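Local coordinates for putative uncharacterized protein (PDB 5OI9) that probably acts in centriole assembly as the N-terminal domain of a STIL protein, the part of the molecule likely to bind the partner CEP85, at residues A[18-23]-A[199-204]; A[256-261]-A[275-279]; A[227-231]-A[268-272]; A[31-36]-A[82-86]; A[28-32]-A[190-194]. One frame throughout, in Å; residues are numbered along the deposited sequence. Where two conformers were deposited one is given.

Contact 1: A[18-23]-A[199-204]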
# COMPACT_ATOMS: atom_id res chain seq x y z
N TRP A 18 26.43 -13.83 -8.75
CA TRP A 18 26.65 -12.68 -9.62
C TRP A 18 27.69 -11.78 -8.96
O TRP A 18 28.09 -11.99 -7.82
CB TRP A 18 25.35 -11.92 -9.90
CG TRP A 18 24.67 -11.39 -8.68
CD1 TRP A 18 24.98 -10.25 -8.00
CD2 TRP A 18 23.56 -11.98 -8.00
NE1 TRP A 18 24.13 -10.09 -6.93
CE2 TRP A 18 23.25 -11.14 -6.90
CE3 TRP A 18 22.79 -13.13 -8.20
CZ2 TRP A 18 22.21 -11.43 -6.02
CZ3 TRP A 18 21.76 -13.41 -7.32
CH2 TRP A 18 21.48 -12.56 -6.25
N ASP A 19 28.12 -10.77 -9.71
CA ASP A 19 29.07 -9.78 -9.22
C ASP A 19 28.33 -8.66 -8.52
O ASP A 19 27.41 -8.06 -9.09
CB ASP A 19 29.92 -9.23 -10.37
CG ASP A 19 30.92 -8.19 -9.92
OD1 ASP A 19 31.28 -8.18 -8.72
OD2 ASP A 19 31.34 -7.37 -10.76
N SER A 20 28.74 -8.36 -7.28
CA SER A 20 28.04 -7.39 -6.44
C SER A 20 28.71 -6.03 -6.40
O SER A 20 28.28 -5.17 -5.63
CB SER A 20 27.91 -7.93 -5.02
OG SER A 20 26.95 -8.98 -4.96
N LYS A 21 29.75 -5.81 -7.21
CA LYS A 21 30.44 -4.52 -7.20
C LYS A 21 29.47 -3.41 -7.60
O LYS A 21 28.78 -3.51 -8.62
CB LYS A 21 31.64 -4.54 -8.15
CG LYS A 21 32.43 -3.24 -8.16
CD LYS A 21 33.64 -3.32 -9.08
CE LYS A 21 34.42 -2.02 -9.08
NZ LYS A 21 35.62 -2.09 -9.95
N ALA A 22 29.43 -2.35 -6.80
CA ALA A 22 28.52 -1.24 -7.05
C ALA A 22 28.91 -0.51 -8.33
O ALA A 22 30.05 -0.07 -8.49
CB ALA A 22 28.53 -0.27 -5.87
N GLN A 23 27.95 -0.38 -9.25
CA GLN A 23 28.15 0.33 -10.50
C GLN A 23 27.49 1.70 -10.50
O GLN A 23 27.38 2.32 -11.56
CB GLN A 23 27.63 -0.51 -11.67
CG GLN A 23 28.29 -1.88 -11.79
CD GLN A 23 29.78 -1.79 -12.07
OE1 GLN A 23 30.26 -0.79 -12.60
NE2 GLN A 23 30.51 -2.84 -11.72
N VAL A 199 21.53 -1.25 -4.98
CA VAL A 199 22.84 -0.97 -5.56
C VAL A 199 22.80 -1.40 -7.02
O VAL A 199 22.50 -2.55 -7.31
CB VAL A 199 23.97 -1.70 -4.82
CG1 VAL A 199 25.24 -1.67 -5.64
CG2 VAL A 199 24.20 -1.08 -3.45
N PRO A 200 23.12 -0.52 -7.97
CA PRO A 200 23.20 -0.95 -9.37
C PRO A 200 24.39 -1.87 -9.58
O PRO A 200 25.49 -1.62 -9.08
CB PRO A 200 23.37 0.37 -10.15
CG PRO A 200 23.15 1.47 -9.15
CD PRO A 200 23.47 0.90 -7.81
N ILE A 201 24.16 -2.96 -10.32
CA ILE A 201 25.19 -3.97 -10.57
C ILE A 201 25.25 -4.27 -12.06
O ILE A 201 24.39 -3.86 -12.84
CB ILE A 201 24.94 -5.27 -9.77
CG1 ILE A 201 23.66 -5.95 -10.24
CG2 ILE A 201 24.89 -4.98 -8.28
CD1 ILE A 201 23.42 -7.30 -9.61
N LEU A 202 26.30 -5.00 -12.44
CA LEU A 202 26.48 -5.40 -13.83
C LEU A 202 25.40 -6.39 -14.26
O LEU A 202 24.86 -7.13 -13.43
CB LEU A 202 27.86 -6.02 -14.03
CG LEU A 202 29.08 -5.10 -13.91
CD1 LEU A 202 30.36 -5.90 -13.94
CD2 LEU A 202 29.07 -4.06 -15.02
N PRO A 203 25.06 -6.42 -15.55
CA PRO A 203 23.99 -7.32 -16.00
C PRO A 203 24.35 -8.78 -15.80
O PRO A 203 25.51 -9.18 -15.87
CB PRO A 203 23.85 -6.98 -17.49
CG PRO A 203 24.44 -5.62 -17.64
CD PRO A 203 25.55 -5.56 -16.63
N VAL A 204 23.32 -9.59 -15.53
CA VAL A 204 23.46 -11.01 -15.28
C VAL A 204 22.70 -11.77 -16.36
O VAL A 204 21.64 -11.34 -16.81
CB VAL A 204 22.95 -11.39 -13.87
CG1 VAL A 204 23.17 -12.87 -13.60
CG2 VAL A 204 23.64 -10.54 -12.82
O HOH W 1 26.25 -8.51 -11.62
O HOH W 2 28.50 -5.54 -10.43

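Contact 2: A[256-261]-A[275-279]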
# COMPACT_ATOMS: atom_id res chain seq x y z
N LEU A 256 14.92 -19.42 -4.83
CA LEU A 256 14.71 -18.06 -5.31
C LEU A 256 15.85 -17.16 -4.85
O LEU A 256 16.36 -17.30 -3.74
CB LEU A 256 13.37 -17.51 -4.81
CG LEU A 256 12.13 -18.23 -5.34
CD1 LEU A 256 10.87 -17.72 -4.66
CD2 LEU A 256 12.03 -18.07 -6.85
N VAL A 257 16.24 -16.23 -5.72
CA VAL A 257 17.33 -15.30 -5.45
C VAL A 257 16.91 -13.84 -5.59
O VAL A 257 17.75 -12.95 -5.44
CB VAL A 257 18.55 -15.58 -6.35
CG1 VAL A 257 19.18 -16.92 -5.99
CG2 VAL A 257 18.14 -15.55 -7.82
N GLY A 258 15.64 -13.57 -5.88
CA GLY A 258 15.20 -12.20 -6.03
C GLY A 258 13.90 -12.12 -6.81
O GLY A 258 13.12 -13.07 -6.82
N ILE A 259 13.70 -10.97 -7.44
CA ILE A 259 12.44 -10.63 -8.09
C ILE A 259 12.72 -9.93 -9.41
O ILE A 259 13.83 -9.45 -9.67
CB ILE A 259 11.56 -9.72 -7.21
CG1 ILE A 259 12.28 -8.39 -6.94
CG2 ILE A 259 11.19 -10.41 -5.91
CD1 ILE A 259 11.46 -7.39 -6.15
N TRP A 260 11.70 -9.88 -10.26
CA TRP A 260 11.70 -9.01 -11.43
C TRP A 260 10.45 -8.14 -11.38
O TRP A 260 9.41 -8.54 -10.86
CB TRP A 260 11.76 -9.81 -12.75
CG TRP A 260 10.60 -10.73 -12.99
CD1 TRP A 260 10.54 -12.07 -12.71
CD2 TRP A 260 9.35 -10.39 -13.60
NE1 TRP A 260 9.32 -12.58 -13.09
CE2 TRP A 260 8.57 -11.57 -13.63
CE3 TRP A 260 8.80 -9.21 -14.10
CZ2 TRP A 260 7.28 -11.60 -14.16
CZ3 TRP A 260 7.51 -9.24 -14.62
CH2 TRP A 260 6.77 -10.42 -14.64
N VAL A 261 10.58 -6.92 -11.91
CA VAL A 261 9.49 -5.95 -11.91
C VAL A 261 9.42 -5.31 -13.30
O VAL A 261 10.45 -4.98 -13.90
CB VAL A 261 9.68 -4.87 -10.82
CG1 VAL A 261 8.63 -3.77 -10.96
CG2 VAL A 261 9.61 -5.50 -9.44
N ALA A 275 7.25 -4.76 -4.07
CA ALA A 275 7.66 -6.10 -4.46
C ALA A 275 8.81 -6.60 -3.59
O ALA A 275 8.82 -7.77 -3.19
CB ALA A 275 8.06 -6.11 -5.94
N CYS A 276 9.77 -5.73 -3.28
CA CYS A 276 10.87 -6.10 -2.39
C CYS A 276 10.36 -6.53 -1.02
O CYS A 276 10.77 -7.56 -0.48
CB CYS A 276 11.86 -4.94 -2.26
SG CYS A 276 12.71 -4.49 -3.78
N MSE A 277 9.46 -5.73 -0.44
CA MSE A 277 8.88 -6.04 0.87
C MSE A 277 8.14 -7.36 0.85
O MSE A 277 8.29 -8.19 1.75
CB MSE A 277 7.93 -4.92 1.30
CG MSE A 277 8.63 -3.62 1.60
SE MSE A 277 9.89 -3.79 3.06
CE MSE A 277 8.60 -3.74 4.52
N ARG A 278 7.34 -7.55 -0.20
CA ARG A 278 6.59 -8.79 -0.36
C ARG A 278 7.52 -9.99 -0.42
O ARG A 278 7.24 -11.03 0.19
CB ARG A 278 5.72 -8.70 -1.61
CG ARG A 278 4.90 -9.93 -1.86
CD ARG A 278 3.82 -10.12 -0.81
NE ARG A 278 3.09 -11.36 -1.06
CZ ARG A 278 2.10 -11.46 -1.94
NH1 ARG A 278 1.72 -10.41 -2.64
NH2 ARG A 278 1.49 -12.63 -2.12
N TYR A 279 8.63 -9.87 -1.16
CA TYR A 279 9.59 -10.97 -1.23
C TYR A 279 10.24 -11.23 0.12
O TYR A 279 10.40 -12.39 0.53
CB TYR A 279 10.65 -10.65 -2.29
CG TYR A 279 11.73 -11.70 -2.44
CD1 TYR A 279 11.47 -12.92 -3.06
CD2 TYR A 279 13.02 -11.48 -1.97
CE1 TYR A 279 12.46 -13.88 -3.21
CE2 TYR A 279 14.01 -12.43 -2.11
CZ TYR A 279 13.73 -13.63 -2.73
OH TYR A 279 14.71 -14.58 -2.87

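Contact 3: A[227-231]-A[268-272]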
# COMPACT_ATOMS: atom_id res chain seq x y z
N THR A 227 0.34 -0.14 -14.78
CA THR A 227 0.52 -1.37 -15.54
C THR A 227 1.70 -2.16 -15.01
O THR A 227 2.48 -2.74 -15.77
CB THR A 227 0.70 -1.09 -17.03
OG1 THR A 227 1.67 -0.05 -17.21
CG2 THR A 227 -0.60 -0.66 -17.64
N GLN A 228 1.86 -2.20 -13.69
CA GLN A 228 2.96 -2.93 -13.08
C GLN A 228 2.63 -4.41 -12.98
O GLN A 228 1.49 -4.79 -12.71
CB GLN A 228 3.27 -2.37 -11.69
CG GLN A 228 3.77 -0.94 -11.69
CD GLN A 228 2.65 0.07 -11.68
OE1 GLN A 228 1.58 -0.18 -11.12
NE2 GLN A 228 2.88 1.22 -12.30
N LYS A 229 3.63 -5.24 -13.23
CA LYS A 229 3.56 -6.65 -12.89
C LYS A 229 4.94 -7.08 -12.39
O LYS A 229 5.95 -6.43 -12.66
CB LYS A 229 3.11 -7.51 -14.07
CG LYS A 229 4.01 -7.48 -15.29
CD LYS A 229 3.49 -8.43 -16.36
CE LYS A 229 4.51 -8.68 -17.45
NZ LYS A 229 4.13 -9.85 -18.29
N SER A 230 4.96 -8.16 -11.62
CA SER A 230 6.20 -8.62 -11.03
C SER A 230 6.17 -10.13 -10.90
O SER A 230 5.11 -10.77 -11.01
CB SER A 230 6.44 -7.98 -9.66
OG SER A 230 5.64 -8.58 -8.67
N GLY A 231 7.34 -10.70 -10.68
CA GLY A 231 7.48 -12.12 -10.46
C GLY A 231 8.73 -12.39 -9.65
O GLY A 231 9.23 -11.50 -8.95
N HIS A 268 12.45 4.13 -8.30
CA HIS A 268 11.81 4.89 -7.23
C HIS A 268 10.30 4.71 -7.17
O HIS A 268 9.68 5.21 -6.23
CB HIS A 268 12.14 6.38 -7.40
CG HIS A 268 13.61 6.67 -7.45
ND1 HIS A 268 14.42 6.59 -6.34
CD2 HIS A 268 14.41 7.03 -8.48
CE1 HIS A 268 15.66 6.90 -6.68
NE2 HIS A 268 15.68 7.17 -7.97
N HIS A 269 9.71 4.02 -8.14
CA HIS A 269 8.28 3.76 -8.10
C HIS A 269 7.95 2.94 -6.86
O HIS A 269 8.61 1.92 -6.60
CB HIS A 269 7.83 3.03 -9.36
CG HIS A 269 6.35 3.05 -9.59
ND1 HIS A 269 5.47 2.31 -8.83
CD2 HIS A 269 5.60 3.72 -10.50
CE1 HIS A 269 4.24 2.52 -9.26
NE2 HIS A 269 4.29 3.37 -10.27
N PRO A 270 6.95 3.34 -6.06
CA PRO A 270 6.66 2.59 -4.83
C PRO A 270 6.28 1.14 -5.06
O PRO A 270 6.36 0.33 -4.12
CB PRO A 270 5.50 3.38 -4.19
CG PRO A 270 4.94 4.22 -5.30
CD PRO A 270 6.08 4.51 -6.23
N TYR A 271 5.87 0.77 -6.28
CA TYR A 271 5.59 -0.63 -6.57
C TYR A 271 6.84 -1.49 -6.45
O TYR A 271 6.75 -2.67 -6.07
CB TYR A 271 4.98 -0.77 -7.97
CG TYR A 271 4.65 -2.19 -8.36
CD1 TYR A 271 3.43 -2.75 -8.01
CD2 TYR A 271 5.55 -2.96 -9.09
CE1 TYR A 271 3.11 -4.05 -8.37
CE2 TYR A 271 5.24 -4.26 -9.45
CZ TYR A 271 4.02 -4.80 -9.09
OH TYR A 271 3.71 -6.09 -9.45
N VAL A 272 8.01 -0.94 -6.78
CA VAL A 272 9.25 -1.70 -6.68
C VAL A 272 9.56 -2.05 -5.23
O VAL A 272 9.85 -3.20 -4.89
CB VAL A 272 10.41 -0.92 -7.33
CG1 VAL A 272 11.72 -1.67 -7.14
CG2 VAL A 272 10.13 -0.68 -8.80

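Contact 4: A[31-36]-A[82-86]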
# COMPACT_ATOMS: atom_id res chain seq x y z
N LEU A 31 8.01 3.27 0.43
CA LEU A 31 6.68 3.54 -0.13
C LEU A 31 6.47 5.02 -0.42
O LEU A 31 5.98 5.40 -1.49
CB LEU A 31 5.60 3.03 0.82
CG LEU A 31 4.17 3.35 0.37
CD1 LEU A 31 3.78 2.46 -0.79
CD2 LEU A 31 3.18 3.22 1.52
N LEU A 32 6.83 5.88 0.53
CA LEU A 32 6.55 7.31 0.45
C LEU A 32 7.77 8.12 0.06
O LEU A 32 7.80 9.33 0.31
CB LEU A 32 5.97 7.80 1.77
CG LEU A 32 4.72 7.06 2.25
CD1 LEU A 32 4.34 7.46 3.67
CD2 LEU A 32 3.56 7.31 1.29
N LYS A 33 8.78 7.49 -0.55
CA LYS A 33 10.01 8.20 -0.88
C LYS A 33 9.74 9.31 -1.90
O LYS A 33 10.13 10.47 -1.69
CB LYS A 33 11.05 7.22 -1.42
CG LYS A 33 12.48 7.62 -1.15
CD LYS A 33 12.77 7.59 0.35
CE LYS A 33 14.24 7.82 0.64
NZ LYS A 33 14.53 7.67 2.09
N GLY A 34 9.08 8.97 -3.00
CA GLY A 34 8.81 9.95 -4.04
C GLY A 34 7.91 11.09 -3.61
O GLY A 34 7.98 12.18 -4.19
N SER A 35 7.06 10.87 -2.60
CA SER A 35 6.14 11.89 -2.13
C SER A 35 6.67 12.67 -0.93
O SER A 35 5.88 13.24 -0.18
CB SER A 35 4.78 11.27 -1.78
OG SER A 35 4.84 10.59 -0.54
N ASP A 36 7.99 12.70 -0.74
CA ASP A 36 8.62 13.43 0.36
C ASP A 36 8.09 12.96 1.72
O ASP A 36 7.94 13.77 2.64
CB ASP A 36 8.42 14.94 0.21
CG ASP A 36 8.61 15.42 -1.22
OD1 ASP A 36 9.74 15.31 -1.75
OD2 ASP A 36 7.62 15.90 -1.82
N ASP A 82 5.86 12.51 -9.48
CA ASP A 82 7.09 12.00 -8.88
C ASP A 82 6.79 10.97 -7.80
O ASP A 82 7.26 11.06 -6.66
CB ASP A 82 7.96 13.14 -8.33
CG ASP A 82 9.35 12.67 -7.91
OD1 ASP A 82 10.14 12.25 -8.78
OD2 ASP A 82 9.65 12.71 -6.69
N ASP A 83 5.99 9.98 -8.17
CA ASP A 83 5.64 8.86 -7.30
C ASP A 83 4.98 9.33 -6.00
O ASP A 83 5.27 8.82 -4.92
CB ASP A 83 6.88 8.00 -7.01
CG ASP A 83 7.50 7.42 -8.28
OD1 ASP A 83 6.75 6.99 -9.18
OD2 ASP A 83 8.75 7.41 -8.39
N ARG A 84 4.08 10.31 -6.12
CA ARG A 84 3.35 10.85 -4.98
C ARG A 84 2.04 10.08 -4.81
O ARG A 84 1.20 10.08 -5.72
CB ARG A 84 3.09 12.34 -5.15
CG ARG A 84 2.03 12.90 -4.22
CD ARG A 84 2.14 14.41 -4.08
NE ARG A 84 3.40 14.80 -3.44
CZ ARG A 84 3.60 15.97 -2.84
NH1 ARG A 84 2.62 16.86 -2.79
NH2 ARG A 84 4.77 16.24 -2.29
N VAL A 85 1.86 9.45 -3.66
CA VAL A 85 0.75 8.55 -3.42
C VAL A 85 -0.43 9.33 -2.85
O VAL A 85 -0.28 10.08 -1.88
CB VAL A 85 1.16 7.41 -2.47
CG1 VAL A 85 0.00 6.44 -2.28
CG2 VAL A 85 2.38 6.68 -3.01
N ILE A 86 -1.60 9.14 -3.45
CA ILE A 86 -2.84 9.76 -3.01
C ILE A 86 -3.92 8.69 -2.93
O ILE A 86 -4.07 7.88 -3.85
CB ILE A 86 -3.29 10.89 -3.96
CG1 ILE A 86 -2.24 12.01 -4.00
CG2 ILE A 86 -4.65 11.44 -3.55
CD1 ILE A 86 -2.63 13.17 -4.89
O HOH W 3 6.60 7.31 -3.13

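Contact 5: A[28-32]-A[190-194]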
# COMPACT_ATOMS: atom_id res chain seq x y z
N GLU A 28 17.92 4.45 -1.69
CA GLU A 28 17.08 4.03 -0.58
C GLU A 28 15.63 4.06 -1.04
O GLU A 28 15.13 5.11 -1.45
CB GLU A 28 17.28 4.92 0.64
CG GLU A 28 18.68 4.84 1.24
CD GLU A 28 18.91 5.89 2.31
OE1 GLU A 28 18.12 6.85 2.39
OE2 GLU A 28 19.89 5.75 3.08
N LEU A 29 14.97 2.91 -0.97
CA LEU A 29 13.60 2.76 -1.45
C LEU A 29 12.64 2.72 -0.27
O LEU A 29 12.92 2.10 0.76
CB LEU A 29 13.46 1.48 -2.29
CG LEU A 29 14.50 1.27 -3.39
CD1 LEU A 29 14.21 0.00 -4.19
CD2 LEU A 29 14.56 2.48 -4.32
N HIS A 30 11.50 3.40 -0.43
CA HIS A 30 10.42 3.31 0.54
C HIS A 30 9.12 3.74 -0.14
O HIS A 30 9.14 4.47 -1.13
CB HIS A 30 10.68 4.16 1.79
CG HIS A 30 9.65 3.97 2.86
ND1 HIS A 30 8.56 4.79 3.00
CD2 HIS A 30 9.55 3.03 3.84
CE1 HIS A 30 7.82 4.37 4.02
NE2 HIS A 30 8.40 3.30 4.54
N LEU A 31 8.01 3.27 0.43
CA LEU A 31 6.68 3.54 -0.13
C LEU A 31 6.47 5.02 -0.42
O LEU A 31 5.98 5.40 -1.49
CB LEU A 31 5.60 3.03 0.82
CG LEU A 31 4.17 3.35 0.37
CD1 LEU A 31 3.78 2.46 -0.79
CD2 LEU A 31 3.18 3.22 1.52
N LEU A 32 6.83 5.88 0.53
CA LEU A 32 6.55 7.31 0.45
C LEU A 32 7.77 8.12 0.06
O LEU A 32 7.80 9.33 0.31
CB LEU A 32 5.97 7.80 1.77
CG LEU A 32 4.72 7.06 2.25
CD1 LEU A 32 4.34 7.46 3.67
CD2 LEU A 32 3.56 7.31 1.29
N VAL A 190 -0.71 3.33 9.17
CA VAL A 190 0.54 2.67 9.53
C VAL A 190 1.18 2.13 8.26
O VAL A 190 0.50 1.57 7.40
CB VAL A 190 0.34 1.54 10.57
CG1 VAL A 190 -0.08 2.11 11.90
CG2 VAL A 190 -0.68 0.53 10.07
N VAL A 191 2.49 2.34 8.13
CA VAL A 191 3.26 1.86 6.98
C VAL A 191 4.53 1.21 7.50
O VAL A 191 5.14 1.74 8.45
CB VAL A 191 3.57 3.01 6.01
CG1 VAL A 191 4.49 2.55 4.90
CG2 VAL A 191 2.28 3.59 5.43
N PRO A 192 4.97 0.09 6.94
CA PRO A 192 6.27 -0.46 7.34
C PRO A 192 7.37 0.55 7.06
O PRO A 192 7.38 1.22 6.03
CB PRO A 192 6.42 -1.71 6.47
CG PRO A 192 5.03 -2.09 6.11
CD PRO A 192 4.27 -0.80 6.01
N SER A 193 8.29 0.68 8.01
CA SER A 193 9.35 1.67 7.90
C SER A 193 10.57 1.16 7.14
O SER A 193 11.40 1.98 6.74
CB SER A 193 9.78 2.15 9.28
OG SER A 193 10.30 1.09 10.05
N ALA A 194 10.68 -0.14 6.91
CA ALA A 194 11.89 -0.73 6.35
C ALA A 194 12.35 -0.01 5.09
O ALA A 194 11.58 0.17 4.14
CB ALA A 194 11.66 -2.21 6.05

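Contact 1: A[18-23]-A[199-204]
At one edge of the seven-stranded mixed sheet of this STIL N-terminal domain, the loop leading into strand 27-29 lies over the end of strand 196-200 and the residues that follow. Q23 gives up the most surface. Its backbone N donates to P200 O at 2.8 Å and 169°, the one direct hydrogen bond between the segments, placed just ahead of the antiparallel pairing of strands 27-29 and 196-200. Its side chain folds back over the other segment, with CG 3.9 Å from I201 C and NE2 3.5 Å from L202 CG. I201 is the buried residue here: CB sits 3.8 Å from D19 O, and CD1 reaches W18 CD1 at 3.7 Å. The W18 indole is also anchored to the sheet, its NE1 hydrogen-bonded to E312 on strand 309-314. L202 lies at the exposed side, where D19 OD2 approaches its CD1 at 3.6 Å, while D19 OD1 accepts from K21 N at 3.2 Å in an Asx turn that bends the loop. Between D19-K21 and L202 the two segments are bridged by water. One water accepts from L202 N at 3.0 Å and lies 2.7 Å from K21 O; another bridges the carbonyls, donating to D19 O at 2.8 Å and to L202 O at 2.7 Å.

Contact 2: A[256-261]-A[275-279]
Helix 270-281 packs on strand 256-264 as the helical part of a beta-alpha-beta unit completed by strand 296-302. The short segments run nearly antiparallel, at 153°, with axes 8.9 Å apart at closest approach. A275 comes first: its CB meets I259 CD1 at 3.6 Å and V261 CG2 at 3.9 Å, two side chains that point from the strand to the helix. At C276 the same I259 CD1 lies 3.7 Å from the backbone N and 3.9 Å from SG. One turn after A275 comes Y279, which buries more than any other residue of the pair. Its CB meets I259 CG2 at 3.7 Å, and its ring reaches along the strand so that G258 CA sits over one face, 4.3 Å from the centroid, in a CH-pi contact. L256 CB lies at the ring edge, 4.1 Å from Y279 CE1. Y279 OH ends among the backbone atoms of L256 and G258, 3.3 Å from both L256 O and G258 N, but its hydrogen bond goes to R290 O in the loop before strand 296-302. Cohesion between strand and helix is therefore apolar, while the polar end of Y279 ties the helix to the return connection of the unit.

Contact 3: A[227-231]-A[268-272]
Y271 sets one face of its ring against Q228, whose CB stands 3.4 Å from the ring centroid and only 5° off the normal, a well-centred CH-pi contact. These two residues account for most of the buried surface, and through them the first turn of helix 270-281 meets the beginning of strand 229-235. The tyrosine continues past Q228 to the strand itself: its OH lies 3.3 Å from K229 C and 3.2 Å from S230 OG, the latter at best a weak hydrogen bond. On the helix side H269, the residue just before the helix, is the N-cap, its ND1 accepting from Y271 N at 3.0 Å. The H269 ring also approaches Q228, with NE2 to NE2 at 3.3 Å in an angle too poor for a hydrogen bond. Beside the ring, V261 of the neighbouring strand 256-264 touches Y271. The contact thus depends chiefly on an aliphatic group resting on an aromatic face, with polar atoms adding little direct bonding across it.

Contact 4: A[31-36]-A[82-86]
A salt bridge between D36 OD2 and R84 NH2, 2.9 Å apart, spans the outer end of this contact, where a type I beta turn from K33 to D36 meets the start of strand 85-97; its hydrogen bond is weak, at 126°. Further in, a water sits between the backbones, 2.6 Å from L31 O and 2.7 Å from D83 O, and accepts a weak hydrogen bond from G34 N at 3.0 Å. The turn itself is closed by D36 N to K33 O at 3.2 Å. Backbone packs closely at G34, where a CB would collide with D82 O and D83 CB, so glycine is what lets the segments come this close. S35 then rests against the other segment, CB 3.5 Å from R84 CA, while its OG bonds N38 O just before strand 39-44, the parallel neighbour of strand 85-97. Deeper still, V85 points its side chain at the leucines: CG2 is 4.1 Å from L31 O, and CB is 4.5 Å from L32 CD2. D83 faces helix 270-281, touching P270. At the surface two acceptors, G34 O and D82 O, stand 2.8 Å apart, though D82 is poorly ordered.

Contact 5: A[28-32]-A[190-194]
Strand 27-29 belongs to the seven-stranded sheet and strand 180-192 to the larger nine-stranded one, so this buried contact lies at the junction of the domain's two mixed sheets. The touching parts run almost antiparallel, 168° apart, but they are not paired as strands: the nearest CA atoms, those of H30 and A194, are 7.2 Å apart. L29, still on its strand, makes only a marginal approach, its O lying 4.1 Å from A194 O; its backbone pairs instead with I196. H30 does the main work. H30 NE2 donates to P192 O at 2.8 Å and 150°, near the plane of the ring, so a side chain supplies the direct hydrogen bond between the segments. H30 CD2 lies 3.5 Å from A194 O, an atom that also accepts a hydrogen bond from W273 NE1 of helix 270-281, and the H30 and W273 rings meet. H30 CE1 touches V191 CG1 at 3.9 Å. L31 follows with an apolar contact, its CD2 3.7 Å from that same V191 CG1; the L31 side chain also touches P270 and W273. At L32 the chain has turned away from the strand direction, and the second histidine nitrogen bonds across this bend: L32 N donates to H30 ND1 at 3.2 Å and 175°.

Overall arrangement
Contacts 1, 2 and 3 gather round the seven-stranded sheet: contact 1 at its 27-29 edge, contacts 2 and 3 toward the other edge. Contacts 2 and 3 have centres 10 Å apart, share helix 270-281 and alternate along the chain; contacts 4 and 5 are equally close, share L31 and L32, and carry the chain from strand 27-29 toward the nine-stranded sheet. These last two fall within the sequence spanned by contact 1, 24-27 Å away from its centre. Helix 270-281 connects the groups, through P270 against L31 and M277 against P192 and A194. Early and late parts of the sequence are thus interwoven, consistent with the two sheets forming one continuous domain.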